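Long-range contact in mandelate racemase/muconate lactonizing enzyme, C-terminal domain protein (PDB 4DWD), which binds magnesium and, as an enolase-superfamily member, probably works as a hydro-lyase on a substrate not yet defined: residues 7-12 with 368-373. Sequence-based numbering, arbitrary orientation.
Sequences KVEALS and ATEITV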
loop_
_atom_site.group_PDB
_atom_site.type_symbol
_atom_site.label_atom_id
_atom_site.label_comp_id
_atom_site.label_asym_id
_atom_site.label_seq_id
_atom_site.Cartn_x
_atom_site.Cartn_y
_atom_site.Cartn_z
ATOM N N LYS B 7 40.667 30.892 -13.469
ATOM C CA LYS B 7 40.827 31.010 -12.035
ATOM C C LYS B 7 39.489 30.821 -11.320
ATOM O O LYS B 7 38.458 31.324 -11.766
ATOM C CB LYS B 7 41.408 32.389 -11.702
ATOM C CG LYS B 7 41.858 32.539 -10.263
ATOM C CD LYS B 7 42.691 33.794 -10.054
ATOM C CE LYS B 7 43.203 33.855 -8.622
ATOM N NZ LYS B 7 44.443 34.666 -8.487
ATOM N N VAL B 8 39.529 30.101 -10.207
ATOM C CA VAL B 8 38.363 29.940 -9.346
ATOM C C VAL B 8 38.767 30.402 -7.948
ATOM O O VAL B 8 39.720 29.878 -7.367
ATOM C CB VAL B 8 37.868 28.474 -9.306
ATOM C CG1 VAL B 8 36.700 28.335 -8.334
ATOM C CG2 VAL B 8 37.476 27.979 -10.693
ATOM N N GLU B 9 38.063 31.401 -7.422
ATOM C CA GLU B 9 38.360 31.949 -6.097
ATOM C C GLU B 9 37.198 31.734 -5.148
ATOM O O GLU B 9 36.039 31.950 -5.517
ATOM C CB GLU B 9 38.590 33.448 -6.169
ATOM C CG GLU B 9 39.848 33.880 -6.878
ATOM C CD GLU B 9 39.807 35.367 -7.103
ATOM O OE1 GLU B 9 40.091 36.129 -6.159
ATOM O OE2 GLU B 9 39.440 35.775 -8.206
ATOM N N ALA B 10 37.524 31.347 -3.919
ATOM C CA ALA B 10 36.534 31.168 -2.855
ATOM C C ALA B 10 36.700 32.312 -1.853
ATOM O O ALA B 10 37.773 32.472 -1.269
ATOM C CB ALA B 10 36.739 29.819 -2.169
ATOM N N LEU B 11 35.644 33.103 -1.664
ATOM C CA LEU B 11 35.720 34.353 -0.910
ATOM C C LEU B 11 34.709 34.403 0.234
ATOM O O LEU B 11 33.505 34.228 0.031
ATOM C CB LEU B 11 35.458 35.534 -1.852
ATOM C CG LEU B 11 36.368 35.686 -3.079
ATOM C CD1 LEU B 11 35.890 36.839 -3.944
ATOM C CD2 LEU B 11 37.826 35.864 -2.675
ATOM N N SER B 12 35.215 34.651 1.441
ATOM C CA SER B 12 34.384 34.909 2.607
ATOM C C SER B 12 34.311 36.427 2.750
ATOM O O SER B 12 35.347 37.088 2.911
ATOM C CB SER B 12 35.001 34.268 3.856
ATOM O OG SER B 12 34.336 34.680 5.041
ATOM N N ALA B 368 36.732 41.107 1.679
ATOM C CA ALA B 368 36.905 39.701 1.293
ATOM C C ALA B 368 38.143 39.055 1.891
ATOM O O ALA B 368 39.237 39.642 1.877
ATOM C CB ALA B 368 36.916 39.556 -0.223
ATOM N N THR B 369 37.951 37.850 2.424
ATOM C CA THR B 369 39.055 36.996 2.820
ATOM C C THR B 369 39.033 35.813 1.869
ATOM O O THR B 369 38.021 35.116 1.764
ATOM C CB THR B 369 38.881 36.510 4.272
ATOM O OG1 THR B 369 38.940 37.633 5.163
ATOM C CG2 THR B 369 39.974 35.517 4.661
ATOM N N GLU B 370 40.134 35.589 1.165
ATOM C CA GLU B 370 40.209 34.414 0.317
ATOM C C GLU B 370 40.454 33.161 1.143
ATOM O O GLU B 370 41.300 33.145 2.039
ATOM C CB GLU B 370 41.259 34.543 -0.786
ATOM C CG GLU B 370 41.065 33.455 -1.843
ATOM C CD GLU B 370 42.088 33.476 -2.959
ATOM O OE1 GLU B 370 43.003 34.322 -2.918
ATOM O OE2 GLU B 370 41.983 32.633 -3.882
ATOM N N ILE B 371 39.699 32.113 0.828
ATOM C CA ILE B 371 39.885 30.812 1.437
ATOM C C ILE B 371 40.723 30.023 0.460
ATOM O O ILE B 371 40.333 29.834 -0.681
ATOM C CB ILE B 371 38.531 30.113 1.670
ATOM C CG1 ILE B 371 37.597 31.001 2.512
ATOM C CG2 ILE B 371 38.724 28.718 2.265
ATOM C CD1 ILE B 371 38.141 31.437 3.856
ATOM N N THR B 372 41.902 29.612 0.894
ATOM C CA THR B 372 42.831 28.959 -0.015
ATOM C C THR B 372 43.175 27.582 0.490
ATOM O O THR B 372 42.803 27.210 1.597
ATOM C CB THR B 372 44.142 29.758 -0.181
ATOM O OG1 THR B 372 44.803 29.858 1.086
ATOM C CG2 THR B 372 43.880 31.157 -0.735
ATOM N N VAL B 373 43.887 26.823 -0.332
ATOM C CA VAL B 373 44.390 25.534 0.096
ATOM C C VAL B 373 45.353 25.787 1.251
ATOM O O VAL B 373 46.381 26.451 1.090
ATOM C CB VAL B 373 45.068 24.789 -1.064
ATOM C CG1 VAL B 373 45.752 23.518 -0.578
ATOM C CG2 VAL B 373 44.038 24.479 -2.135
HETATM O O HOH W 1 40.283 30.572 -3.269
HETATM O O HOH W 2 36.487 39.017 5.276
#
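S12 and T369 form an antiparallel hydrogen-bonded pair, S12 N donating to T369 O and T369 N to S12 O, the latter at 2.8 Å. It is a worked example of chain termini meeting in one sheet: in the antiparallel sheet beside the enolase-type barrel, strand 5-14 of the N-terminal domain is bordered by strand 368-372, which leaves helix 361-367 at A368. L11 and E370 follow as a non-hydrogen-bonded pair, their CA atoms 4.7 Å apart, and a third bond runs from I371 N to A10 O, nearly straight at 174°. The strand axes then splay, their directions 134° apart, and a water takes over: it accepts from A10 N and donates to I371 O, 2.7 Å away, and to E370 OE2.

The side chains of A10, S12 and I371 share one face of the sheet. There A10 CB lies 4.2 Å from I371 CB, and helix 49-63 packs on this face through L52 against I371 and I49 against S12. On the other face, CG of E370 stands anti to its backbone N (chi1 -166°), which lays it against A10 O at 3.5 Å, while CD2 of L11 rests on CA and CG of the same glutamate. The E370 chain crosses that of E9 at about a right angle; their carboxylates, OE1 of E9 and OE2 of E370, are 4.6 Å apart, a like-charge approach probably eased by R29, which forms a salt bridge with E9. An alanine in place of E370 would probably leave the bridging water without one of its acceptors and L11 CD2 with less to pack on. At the S12 end a second water donates to S12 O and hydrogen-bonds to T369 OG1 at 2.8 Å.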